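Local atomic coordinates of fructose-bisphosphate aldolase (Thermus caldophilus, PDB entry 2FJK), a protein that is a class II aldolase of the TIM-barrel clan, with 1,3-dihydroxyacetonephosphate bound in its pocket. Residues 40-45 with 299-304; 74-79 with 95-100; 107-112 with 162-167; 131-136 with 156-161; 150-155 with 171-176. One frame throughout, in Å; residues are numbered along the deposited sequence.

Contact 1: residues 40-45 with 299-304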
# COMPACT_ATOMS: atom_id res chain seq x y z
N MSE A 40 -19.03 -18.00 5.53
CA MSE A 40 -20.35 -17.37 5.57
C MSE A 40 -20.59 -16.47 4.36
O MSE A 40 -21.73 -16.08 4.11
CB MSE A 40 -20.52 -16.54 6.85
CG MSE A 40 -21.32 -17.22 7.94
SE MSE A 40 -20.39 -18.69 8.74
CE MSE A 40 -20.72 -20.03 7.37
N LYS A 41 -19.54 -16.15 3.62
CA LYS A 41 -19.66 -15.30 2.43
C LYS A 41 -20.58 -14.13 2.75
O LYS A 41 -21.59 -13.92 2.06
CB LYS A 41 -20.25 -16.08 1.25
CG LYS A 41 -19.57 -17.40 0.90
CD LYS A 41 -20.28 -18.05 -0.30
CE LYS A 41 -19.80 -19.47 -0.56
NZ LYS A 41 -18.38 -19.52 -1.02
N SER A 42 -20.24 -13.37 3.78
CA SER A 42 -21.07 -12.25 4.19
C SER A 42 -20.41 -10.88 4.06
O SER A 42 -19.20 -10.75 4.21
CB SER A 42 -21.52 -12.44 5.64
OG SER A 42 -22.19 -11.29 6.13
N PRO A 43 -21.21 -9.84 3.77
CA PRO A 43 -20.63 -8.50 3.66
C PRO A 43 -20.32 -8.16 5.11
O PRO A 43 -20.88 -8.78 6.00
CB PRO A 43 -21.78 -7.68 3.08
CG PRO A 43 -23.01 -8.39 3.62
CD PRO A 43 -22.65 -9.84 3.43
N VAL A 44 -19.43 -7.21 5.36
CA VAL A 44 -19.09 -6.87 6.74
C VAL A 44 -18.56 -5.44 6.86
O VAL A 44 -18.06 -4.87 5.89
CB VAL A 44 -18.03 -7.85 7.33
CG1 VAL A 44 -16.69 -7.62 6.66
CG2 VAL A 44 -17.92 -7.67 8.84
N ILE A 45 -18.69 -4.88 8.05
CA ILE A 45 -18.21 -3.53 8.33
C ILE A 45 -17.19 -3.57 9.46
O ILE A 45 -17.45 -4.13 10.53
CB ILE A 45 -19.37 -2.61 8.77
CG1 ILE A 45 -20.32 -2.37 7.59
CG2 ILE A 45 -18.82 -1.27 9.26
CD1 ILE A 45 -21.54 -1.53 7.94
N PHE A 299 -28.05 -12.07 11.99
CA PHE A 299 -28.33 -10.92 11.13
C PHE A 299 -28.85 -11.28 9.74
O PHE A 299 -29.43 -10.44 9.06
CB PHE A 299 -27.07 -10.05 10.99
CG PHE A 299 -26.57 -9.47 12.29
CD1 PHE A 299 -27.38 -9.44 13.43
CD2 PHE A 299 -25.29 -8.92 12.37
CE1 PHE A 299 -26.92 -8.87 14.62
CE2 PHE A 299 -24.82 -8.34 13.56
CZ PHE A 299 -25.64 -8.32 14.69
N GLY A 300 -28.64 -12.52 9.32
CA GLY A 300 -29.11 -12.93 8.01
C GLY A 300 -28.23 -12.46 6.87
O GLY A 300 -28.69 -12.35 5.73
N SER A 301 -26.96 -12.20 7.15
CA SER A 301 -26.02 -11.75 6.12
C SER A 301 -25.23 -12.94 5.56
O SER A 301 -24.36 -12.77 4.71
CB SER A 301 -25.04 -10.73 6.70
OG SER A 301 -24.18 -11.35 7.63
N VAL A 302 -25.50 -14.14 6.06
CA VAL A 302 -24.79 -15.31 5.57
C VAL A 302 -25.10 -15.52 4.10
O VAL A 302 -26.27 -15.70 3.73
CB VAL A 302 -25.18 -16.57 6.36
CG1 VAL A 302 -24.42 -17.78 5.84
CG2 VAL A 302 -24.89 -16.37 7.85
N GLY A 303 -24.07 -15.47 3.25
CA GLY A 303 -24.26 -15.67 1.82
C GLY A 303 -24.77 -14.48 1.03
O GLY A 303 -25.11 -14.60 -0.15
N ARG A 304 -24.83 -13.32 1.67
CA ARG A 304 -25.31 -12.12 1.00
C ARG A 304 -24.22 -11.34 0.26
O ARG A 304 -24.52 -10.41 -0.49
CB ARG A 304 -26.02 -11.21 2.00
CG ARG A 304 -27.43 -11.67 2.34
CD ARG A 304 -28.28 -11.68 1.09
NE ARG A 304 -29.71 -11.77 1.37
CZ ARG A 304 -30.28 -12.80 1.99
NH1 ARG A 304 -29.54 -13.83 2.39
NH2 ARG A 304 -31.59 -12.80 2.21

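Contact 2: residues 74-79 with 95-100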
# COMPACT_ATOMS: atom_id res chain seq x y z
N PRO A 74 -17.79 -7.94 0.34
CA PRO A 74 -17.86 -6.48 0.50
C PRO A 74 -17.48 -6.09 1.92
O PRO A 74 -18.03 -6.63 2.88
CB PRO A 74 -19.32 -6.16 0.20
CG PRO A 74 -19.77 -7.31 -0.68
CD PRO A 74 -19.10 -8.49 -0.02
N VAL A 75 -16.54 -5.16 2.06
CA VAL A 75 -16.10 -4.70 3.37
C VAL A 75 -16.07 -3.18 3.45
O VAL A 75 -15.51 -2.52 2.57
CB VAL A 75 -14.69 -5.22 3.72
CG1 VAL A 75 -14.20 -4.57 5.02
CG2 VAL A 75 -14.70 -6.74 3.86
N ALA A 76 -16.66 -2.64 4.51
CA ALA A 76 -16.67 -1.19 4.73
C ALA A 76 -15.90 -0.91 6.01
O ALA A 76 -15.94 -1.70 6.95
CB ALA A 76 -18.10 -0.68 4.86
N VAL A 77 -15.18 0.21 6.02
CA VAL A 77 -14.41 0.63 7.19
C VAL A 77 -15.04 1.93 7.72
O VAL A 77 -14.90 2.99 7.10
CB VAL A 77 -12.94 0.85 6.80
CG1 VAL A 77 -12.13 1.33 8.00
CG2 VAL A 77 -12.35 -0.47 6.25
N HIS A 78 -15.76 1.84 8.85
CA HIS A 78 -16.45 2.98 9.46
C HIS A 78 -15.83 3.53 10.74
O HIS A 78 -15.28 2.77 11.55
CB HIS A 78 -17.91 2.63 9.77
CG HIS A 78 -18.75 2.36 8.57
ND1 HIS A 78 -20.11 2.60 8.55
CD2 HIS A 78 -18.44 1.86 7.35
CE1 HIS A 78 -20.60 2.27 7.37
NE2 HIS A 78 -19.61 1.82 6.62
N LEU A 79 -15.95 4.84 10.95
CA LEU A 79 -15.42 5.51 12.13
C LEU A 79 -16.20 5.15 13.41
O LEU A 79 -15.62 4.69 14.38
CB LEU A 79 -15.39 7.02 11.93
CG LEU A 79 -15.20 7.91 13.18
CD1 LEU A 79 -13.93 7.52 13.92
CD2 LEU A 79 -15.14 9.38 12.75
N GLY A 95 -8.29 6.84 5.09
CA GLY A 95 -8.99 5.96 4.15
C GLY A 95 -10.32 5.31 4.51
O GLY A 95 -10.76 4.41 3.79
N PHE A 96 -10.96 5.73 5.59
CA PHE A 96 -12.24 5.15 5.97
C PHE A 96 -13.23 5.43 4.84
O PHE A 96 -13.16 6.47 4.18
CB PHE A 96 -12.74 5.75 7.28
CG PHE A 96 -11.96 5.29 8.49
CD1 PHE A 96 -10.58 5.13 8.43
CD2 PHE A 96 -12.60 5.05 9.70
CE1 PHE A 96 -9.85 4.74 9.56
CE2 PHE A 96 -11.89 4.66 10.84
CZ PHE A 96 -10.51 4.51 10.77
N THR A 97 -14.14 4.49 4.63
CA THR A 97 -15.13 4.61 3.57
C THR A 97 -16.48 5.12 4.05
O THR A 97 -17.41 5.31 3.26
CB THR A 97 -15.30 3.26 2.86
OG1 THR A 97 -15.76 2.29 3.81
CG2 THR A 97 -13.97 2.81 2.29
N SER A 98 -16.58 5.32 5.36
CA SER A 98 -17.79 5.83 5.98
C SER A 98 -17.46 6.40 7.35
O SER A 98 -16.76 5.77 8.15
CB SER A 98 -18.82 4.71 6.14
OG SER A 98 -18.56 3.64 5.24
N VAL A 99 -17.94 7.61 7.61
CA VAL A 99 -17.68 8.25 8.89
C VAL A 99 -18.97 8.54 9.62
O VAL A 99 -20.06 8.52 9.04
CB VAL A 99 -16.93 9.57 8.72
CG1 VAL A 99 -15.58 9.32 8.07
CG2 VAL A 99 -17.77 10.55 7.91
N MSE A 100 -18.83 8.83 10.90
CA MSE A 100 -19.97 9.11 11.74
C MSE A 100 -19.62 10.15 12.78
O MSE A 100 -18.60 10.05 13.46
CB MSE A 100 -20.42 7.84 12.43
CG MSE A 100 -21.63 8.01 13.28
SE MSE A 100 -21.87 6.45 14.33
CE MSE A 100 -21.48 5.10 13.00

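Contact 3: residues 107-112 with 162-167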
# COMPACT_ATOMS: atom_id res chain seq x y z
N ASP A 107 -28.53 20.07 20.91
CA ASP A 107 -29.88 20.40 20.45
C ASP A 107 -29.95 20.09 18.96
O ASP A 107 -28.92 19.95 18.29
CB ASP A 107 -30.20 21.88 20.71
CG ASP A 107 -29.06 22.80 20.35
OD1 ASP A 107 -28.46 22.59 19.28
OD2 ASP A 107 -28.77 23.74 21.13
N PHE A 108 -31.17 19.98 18.45
CA PHE A 108 -31.39 19.66 17.05
C PHE A 108 -30.62 20.50 16.03
O PHE A 108 -30.00 19.95 15.12
CB PHE A 108 -32.88 19.74 16.72
CG PHE A 108 -33.26 19.05 15.43
CD1 PHE A 108 -33.26 17.66 15.35
CD2 PHE A 108 -33.60 19.79 14.30
CE1 PHE A 108 -33.61 17.02 14.17
CE2 PHE A 108 -33.95 19.16 13.11
CZ PHE A 108 -33.96 17.77 13.05
N GLU A 109 -30.67 21.81 16.17
CA GLU A 109 -29.98 22.68 15.22
C GLU A 109 -28.47 22.49 15.20
O GLU A 109 -27.85 22.51 14.14
CB GLU A 109 -30.30 24.16 15.49
CG GLU A 109 -31.73 24.58 15.13
CD GLU A 109 -32.06 24.33 13.68
OE1 GLU A 109 -31.28 24.75 12.80
OE2 GLU A 109 -33.12 23.72 13.41
N THR A 110 -27.87 22.30 16.37
CA THR A 110 -26.43 22.10 16.44
C THR A 110 -26.05 20.73 15.87
O THR A 110 -25.01 20.58 15.24
CB THR A 110 -25.92 22.20 17.89
OG1 THR A 110 -26.27 23.49 18.42
CG2 THR A 110 -24.39 22.05 17.95
N ASN A 111 -26.91 19.74 16.09
CA ASN A 111 -26.67 18.38 15.60
C ASN A 111 -26.67 18.48 14.08
O ASN A 111 -25.71 18.07 13.42
CB ASN A 111 -27.79 17.44 16.05
CG ASN A 111 -27.46 15.98 15.82
OD1 ASN A 111 -26.60 15.64 15.00
ND2 ASN A 111 -28.16 15.09 16.53
N VAL A 112 -27.76 19.03 13.54
CA VAL A 112 -27.92 19.22 12.10
C VAL A 112 -26.73 19.98 11.54
O VAL A 112 -26.17 19.59 10.51
CB VAL A 112 -29.20 20.01 11.78
CG1 VAL A 112 -29.18 20.44 10.32
CG2 VAL A 112 -30.43 19.16 12.06
N MSE A 162 -32.57 13.89 8.62
CA MSE A 162 -32.00 13.25 7.44
C MSE A 162 -32.07 14.12 6.18
O MSE A 162 -31.18 14.06 5.33
CB MSE A 162 -32.68 11.91 7.19
CG MSE A 162 -32.28 10.83 8.19
SE MSE A 162 -30.36 10.53 8.15
CE MSE A 162 -30.35 9.07 6.86
N GLU A 163 -33.12 14.92 6.05
CA GLU A 163 -33.24 15.78 4.88
C GLU A 163 -32.34 17.02 4.97
O GLU A 163 -31.68 17.38 4.00
CB GLU A 163 -34.70 16.19 4.67
CG GLU A 163 -35.56 15.05 4.12
CD GLU A 163 -37.05 15.39 4.05
OE1 GLU A 163 -37.82 14.59 3.47
OE2 GLU A 163 -37.46 16.44 4.59
N ARG A 164 -32.30 17.66 6.14
CA ARG A 164 -31.48 18.86 6.32
C ARG A 164 -29.98 18.52 6.25
O ARG A 164 -29.17 19.36 5.86
CB ARG A 164 -31.80 19.54 7.65
CG ARG A 164 -33.29 19.68 7.92
CD ARG A 164 -33.58 20.89 8.80
NE ARG A 164 -32.47 21.84 8.80
CZ ARG A 164 -32.21 22.68 9.79
NH1 ARG A 164 -32.98 22.69 10.87
NH2 ARG A 164 -31.19 23.51 9.71
N THR A 165 -29.63 17.30 6.65
CA THR A 165 -28.24 16.86 6.57
C THR A 165 -28.22 15.92 5.37
O THR A 165 -29.27 15.43 4.96
CB THR A 165 -27.81 16.06 7.82
OG1 THR A 165 -28.49 14.79 7.84
CG2 THR A 165 -28.13 16.82 9.09
N GLY A 166 -27.06 15.67 4.79
CA GLY A 166 -27.03 14.76 3.65
C GLY A 166 -26.67 13.35 4.09
O GLY A 166 -26.25 12.54 3.27
N ALA A 167 -26.83 13.06 5.38
CA ALA A 167 -26.48 11.74 5.90
C ALA A 167 -27.06 10.59 5.06
O ALA A 167 -28.12 10.72 4.45
CB ALA A 167 -26.91 11.62 7.35

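Contact 4: residues 131-136 with 156-161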
# COMPACT_ATOMS: atom_id res chain seq x y z
N ALA A 131 -25.32 9.26 10.88
CA ALA A 131 -25.60 10.27 11.89
C ALA A 131 -26.62 9.70 12.86
O ALA A 131 -27.39 8.81 12.50
CB ALA A 131 -26.14 11.53 11.23
N GLU A 132 -26.62 10.20 14.09
CA GLU A 132 -27.59 9.69 15.04
C GLU A 132 -28.45 10.78 15.68
O GLU A 132 -27.98 11.88 15.95
CB GLU A 132 -26.90 8.86 16.13
CG GLU A 132 -25.82 9.56 16.92
CD GLU A 132 -24.97 8.58 17.73
OE1 GLU A 132 -25.55 7.79 18.52
OE2 GLU A 132 -23.73 8.60 17.58
N LEU A 133 -29.71 10.44 15.88
CA LEU A 133 -30.69 11.33 16.49
C LEU A 133 -31.27 10.57 17.67
O LEU A 133 -31.74 9.43 17.53
CB LEU A 133 -31.80 11.66 15.49
CG LEU A 133 -32.84 12.69 15.91
CD1 LEU A 133 -32.16 14.02 16.28
CD2 LEU A 133 -33.82 12.87 14.76
N GLY A 134 -31.24 11.19 18.85
CA GLY A 134 -31.74 10.53 20.04
C GLY A 134 -30.58 9.92 20.79
O GLY A 134 -29.60 9.49 20.18
N ARG A 135 -30.67 9.88 22.12
CA ARG A 135 -29.60 9.32 22.93
C ARG A 135 -29.77 7.83 23.13
O ARG A 135 -30.87 7.36 23.42
CB ARG A 135 -29.57 10.02 24.28
CG ARG A 135 -28.38 9.66 25.15
CD ARG A 135 -27.54 10.88 25.42
NE ARG A 135 -28.37 11.99 25.88
CZ ARG A 135 -27.89 13.17 26.27
NH1 ARG A 135 -26.58 13.40 26.25
NH2 ARG A 135 -28.72 14.13 26.67
N LEU A 136 -28.68 7.09 22.98
CA LEU A 136 -28.72 5.64 23.15
C LEU A 136 -28.77 5.27 24.62
O LEU A 136 -27.76 4.89 25.21
CB LEU A 136 -27.50 4.97 22.51
CG LEU A 136 -27.49 4.76 21.00
CD1 LEU A 136 -26.17 4.13 20.59
CD2 LEU A 136 -28.64 3.86 20.60
N GLU A 156 -40.76 11.92 13.04
CA GLU A 156 -40.84 13.18 12.30
C GLU A 156 -39.50 13.89 12.31
O GLU A 156 -39.03 14.37 11.28
CB GLU A 156 -41.89 14.10 12.90
CG GLU A 156 -43.28 13.93 12.33
CD GLU A 156 -43.79 12.52 12.45
OE1 GLU A 156 -43.50 11.88 13.49
OE2 GLU A 156 -44.48 12.05 11.52
N GLU A 157 -38.88 13.96 13.48
CA GLU A 157 -37.58 14.61 13.62
C GLU A 157 -36.56 13.89 12.75
O GLU A 157 -35.70 14.51 12.15
CB GLU A 157 -37.11 14.57 15.07
CG GLU A 157 -37.74 15.61 15.97
CD GLU A 157 -37.14 15.59 17.36
OE1 GLU A 157 -35.89 15.58 17.46
OE2 GLU A 157 -37.91 15.58 18.35
N ALA A 158 -36.68 12.56 12.71
CA ALA A 158 -35.76 11.74 11.93
C ALA A 158 -35.75 12.13 10.46
O ALA A 158 -34.69 12.39 9.89
CB ALA A 158 -36.13 10.26 12.09
N ARG A 159 -36.93 12.17 9.84
CA ARG A 159 -37.02 12.54 8.42
C ARG A 159 -36.39 13.90 8.18
O ARG A 159 -35.59 14.07 7.25
CB ARG A 159 -38.48 12.59 7.97
CG ARG A 159 -38.64 13.03 6.52
CD ARG A 159 -40.07 13.44 6.21
NE ARG A 159 -41.02 12.36 6.46
CZ ARG A 159 -42.32 12.43 6.18
NH1 ARG A 159 -42.82 13.53 5.63
NH2 ARG A 159 -43.11 11.40 6.44
N ILE A 160 -36.76 14.86 9.02
CA ILE A 160 -36.25 16.22 8.90
C ILE A 160 -34.74 16.29 9.10
O ILE A 160 -34.05 17.00 8.36
CB ILE A 160 -36.93 17.15 9.92
CG1 ILE A 160 -38.44 17.18 9.67
CG2 ILE A 160 -36.35 18.55 9.81
CD1 ILE A 160 -39.23 17.96 10.70
N PHE A 161 -34.23 15.57 10.09
CA PHE A 161 -32.80 15.55 10.37
C PHE A 161 -32.09 15.01 9.13
O PHE A 161 -31.13 15.61 8.66
CB PHE A 161 -32.52 14.64 11.57
CG PHE A 161 -31.07 14.57 11.96
CD1 PHE A 161 -30.40 15.70 12.42
CD2 PHE A 161 -30.38 13.36 11.90
CE1 PHE A 161 -29.07 15.63 12.81
CE2 PHE A 161 -29.04 13.28 12.28
CZ PHE A 161 -28.38 14.41 12.74

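Contact 5: residues 150-155 with 171-176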
# COMPACT_ATOMS: atom_id res chain seq x y z
N ALA A 150 -38.37 13.16 25.28
CA ALA A 150 -37.24 13.20 26.21
C ALA A 150 -36.07 12.43 25.63
O ALA A 150 -35.06 13.00 25.25
CB ALA A 150 -37.65 12.61 27.56
N LEU A 151 -36.23 11.11 25.56
CA LEU A 151 -35.21 10.23 25.03
C LEU A 151 -35.79 9.50 23.83
O LEU A 151 -36.99 9.59 23.57
CB LEU A 151 -34.79 9.21 26.09
CG LEU A 151 -33.75 8.17 25.68
CD1 LEU A 151 -32.39 8.85 25.57
CD2 LEU A 151 -33.70 7.04 26.69
N LEU A 152 -34.94 8.78 23.11
CA LEU A 152 -35.36 8.00 21.95
C LEU A 152 -35.77 8.84 20.74
O LEU A 152 -36.43 9.87 20.87
CB LEU A 152 -36.51 7.06 22.33
CG LEU A 152 -36.26 6.19 23.57
CD1 LEU A 152 -37.43 5.24 23.74
CD2 LEU A 152 -34.96 5.42 23.44
N THR A 153 -35.37 8.36 19.57
CA THR A 153 -35.64 9.02 18.30
C THR A 153 -37.11 9.25 18.01
O THR A 153 -37.95 8.36 18.18
CB THR A 153 -35.06 8.20 17.13
OG1 THR A 153 -33.69 7.90 17.39
CG2 THR A 153 -35.18 8.99 15.83
N ASN A 154 -37.42 10.46 17.55
CA ASN A 154 -38.78 10.83 17.18
C ASN A 154 -38.81 10.77 15.65
O ASN A 154 -38.08 11.51 14.98
CB ASN A 154 -39.08 12.25 17.66
CG ASN A 154 -40.40 12.79 17.14
OD1 ASN A 154 -41.48 12.32 17.51
ND2 ASN A 154 -40.33 13.77 16.25
N PRO A 155 -39.66 9.90 15.07
CA PRO A 155 -39.76 9.76 13.62
C PRO A 155 -39.78 11.05 12.80
O PRO A 155 -38.91 11.26 11.95
CB PRO A 155 -41.03 8.91 13.44
CG PRO A 155 -41.77 9.06 14.73
CD PRO A 155 -40.67 9.07 15.75
N ALA A 171 -28.48 6.33 12.77
CA ALA A 171 -28.52 5.42 13.90
C ALA A 171 -29.70 5.87 14.77
O ALA A 171 -29.83 7.06 15.07
CB ALA A 171 -27.21 5.51 14.69
N VAL A 172 -30.57 4.94 15.15
CA VAL A 172 -31.73 5.31 15.94
C VAL A 172 -31.68 4.86 17.40
O VAL A 172 -31.03 3.87 17.74
CB VAL A 172 -33.03 4.77 15.31
CG1 VAL A 172 -33.14 5.27 13.87
CG2 VAL A 172 -33.05 3.25 15.35
N ALA A 173 -32.38 5.61 18.25
CA ALA A 173 -32.45 5.31 19.68
C ALA A 173 -33.80 4.69 20.00
O ALA A 173 -34.83 5.38 20.02
CB ALA A 173 -32.27 6.60 20.48
N ILE A 174 -33.82 3.39 20.26
CA ILE A 174 -35.07 2.71 20.56
C ILE A 174 -35.02 1.77 21.74
O ILE A 174 -35.82 0.83 21.82
CB ILE A 174 -35.56 1.92 19.34
CG1 ILE A 174 -34.51 0.86 18.96
CG2 ILE A 174 -35.82 2.87 18.20
CD1 ILE A 174 -34.91 0.01 17.77
N GLY A 175 -34.08 2.01 22.65
CA GLY A 175 -33.98 1.16 23.82
C GLY A 175 -32.66 0.46 24.05
O GLY A 175 -32.51 -0.18 25.09
N THR A 176 -31.72 0.56 23.11
CA THR A 176 -30.40 -0.08 23.27
C THR A 176 -29.40 0.88 23.91
O THR A 176 -29.62 2.10 23.95
CB THR A 176 -29.80 -0.52 21.92
OG1 THR A 176 -29.53 0.64 21.12
CG2 THR A 176 -30.77 -1.42 21.16

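Contact 1: residues 40-45 with 299-304
In this TIM barrel, the contact lies at the start of an inner strand, where the C-terminal tail packs against the chain that leads into it. Residues 40-45 leave helix 27-38 through a Schellman motif, with Lys41 as its positive-phi C-prime residue, and enter strand 44-47. Residues 299-304 follow helix 277-299. Gly300 ends that helix with positive phi, and a type II beta turn then runs from Ser301 to Arg304. The turn is closed by Arg304 N bonding to Ser301 O at 3.1 Å. Its Gly303 N-H also donates to Met40 O, 2.6 Å away. The C=O...N angle is 171°, so the N-H meets this carbonyl, in the turn that ends helix 27-38, almost head-on. Beside this bond the side chains of Met40, a selenomethionine, and Val302 lie side by side, pointing the same way. Met40 CG rests 3.7 Å from Val302 CG2. Further in, Pro43 CD packs over the turn, 3.9 Å from Arg304 CB. Pro43 also touches Val19 and Pro74, which places the contact beside strand 19-23 and the start of strand 75-78. Two hydroxyls of buried residues meet here. Ser42 OG is anti to its backbone N, Ser301 OG takes the crowded position between its N and carbonyl carbon, and the two oxygens share a very short hydrogen bond of 2.5 Å.

Contact 2: residues 74-79 with 95-100
Thr97 OG1 is gripped by two hydrogen bonds. It accepts from Val77 N at 3.1 Å, with a fairly straight N-H...O angle of 160°, and it donates to Val3 O of strand 2-3. The hydroxyl sits in the crowded position between its own N and carbonyl carbon, which turns it to Val77 N. Val77 O then takes Thr97 N at 3.0 Å, and Ser98 N more weakly. Leu79 N bonds to Ser98 O at 3.1 Å. These bonds bracket a single backbone bridge, His78 with Ser98. On one side of the strand, Val77 CG1 stands over the centre of the Phe96 ring, a CH-pi contact of 4.0 Å from CG1 to the ring centroid. Leu79 N comes to the edge of the same ring. On the other side are His78, whose ND1 bonds to Lys249, and Ser98, whose OG bonds to Thr4 O. Leu79 CD2 reaches Met100 O at 3.6 Å. Residues 75-78 and 98-100 run roughly parallel, 32° apart, and helix 85-93 joins strands 75-78 and 98-101 in a beta-alpha-beta crossover. Helix 50-68 covers Val77 and Phe96, and Phe96 O accepts from Arg93 of the second subunit.

Contact 3: residues 107-112 with 162-167
Charge dominates the outer side of this contact. Arg164 and Glu109 form a salt bridge between exposed side chains that cross at about a right angle. Arg164 NH1 donates to Glu109 OE2 at 2.7 Å, on the syn lone pair. Glu109 OE1 takes two weak bonds, from NH1 and NH2 of Arg164. The carboxylate and guanidinium planes are tilted by 26°, while OE2 stays near the guanidinium plane, 6° out of it. Glu109 gets there by bending at chi2, and Arg164 by bending at chi3. Van der Waals contacts of methyl groups come next. Val112 CG1 sits over one face of the Arg164 guanidinium, towards its rim, 3.7 Å from NH2. Thr165 CG2 meets Val112 O, also at 3.7 Å. Thr165 OG1 turns elsewhere and bonds back to Phe161 O in the helix that ends just before it. A helix cap is the third feature. Asp107 is the N-cap of helix 108-124; its OD1 accepts the capping bond from Thr110 N at 3.0 Å, and also a bond from Thr110 OG1 at 2.5 Å. The salt bridge and the Val112 contacts join the first turn of helix 108-124 to the end of helix 155-164. The two are neighbours in the outer helical layer of a TIM barrel.

Contact 4: residues 131-136 with 156-161
This is strand-on-helix packing in the TIM barrel: the end of strand 128-133 lies against helix 155-164, the outer helix further along the chain. Residues 131-133 and 156-161 run roughly antiparallel, 151° apart, and the axes of these short segments come within 9.5 Å. The tight part is largely apolar and mostly buried. Leu133 points at the helix with CG anti to its backbone N. Its CD2 pushes against the helix backbone, 3.5 Å from Ala158 N, and lies 3.7 Å from Glu157 CB. Leu133 CD1 stands more loosely over one face of the Phe161 ring. Phe161, also with CG anti to its N (chi1 -179°), reaches back towards the strand. Helix 108-124 packs on this ring as well, through Asn111, Val112 and Thr115. The loose side is polar. The Glu157 chain runs out extended beyond CG and is partly exposed, while Glu156 and Arg159 turn away from the strand into exposed positions. Gly134 takes positive phi, and the chain beyond it swings off the helix. Glu132 alternates with Ala131 and Leu133, so it points to the other side of the strand, its side chain about 8 Å from 1,3-dihydroxyacetonephosphate. Two residues before Leu133, Ala131 CB presses on Phe161 CE2 at 3.5 Å.

Contact 5: residues 150-155 with 171-176
The contact belongs to the barrel rim, where the loop between helices 146-150 and 155-164 pairs with the chain leaving the short strand 171-172. Thr153 and Ala173 are joined by two hydrogen bonds. Thr153 N donates to Ala173 O at 3.1 Å, in the carbonyl plane and on a lone pair. In return Ala173 N donates to Thr153 OG1 at 2.8 Å, almost straight at 174°. A side-chain oxygen thus stands in for the second backbone partner that a strand would offer. Thr153 holds OG1 anti to its own carbonyl carbon (chi1 -52°), which turns the hydroxyl to the strand. The same OG1 donates to Leu133 O of strand 128-133. One buried hydroxyl therefore ties the loop to two neighbouring strand ends. Leu152 takes positive phi and lays its side chain along Ala173 to Gly175. Its CB is 3.3 Å from Ala173 O, and its CD2 lies 3.6 Å from Gly175 N. Ala173 CB faces the loop and packs 3.6 Å from Thr153 OG1. Helix 191-200 backs the loop through Arg193 and Ile197. Just after Thr153, Asn154 is the N-cap of helix 155-164. The Ala173 side chain is about 11 Å from 1,3-dihydroxyacetonephosphate, and the pocket residues His178 and Gly179 follow closely in sequence. This fits a TIM barrel, whose site is built from loops at the C-terminal ends of its strands.

Overall arrangement
Contacts 2, 4 and 5 are buried; contacts 1 and 3 are only partly so. Contacts 1 and 2 meet on neighbouring strands 44-47 and 75-78, where Val44 pairs with Pro74 and Ala76. Contacts 3 and 4 share helix 155-164, and Phe161 touches Val112 between them. Contacts 4 and 5 adjoin on strands 128-133 and 171-172, where Ala131 O pairs with Ala171 N. Chemistry follows place. Contact 2 is strand pairing by backbone bonds and one threonine hydroxyl, contact 4 is apolar strand-to-helix packing, and contact 3 carries a surface salt bridge. Contacts 1 and 5 hold irregular chain through serine and threonine hydroxyls and a few backbone bonds.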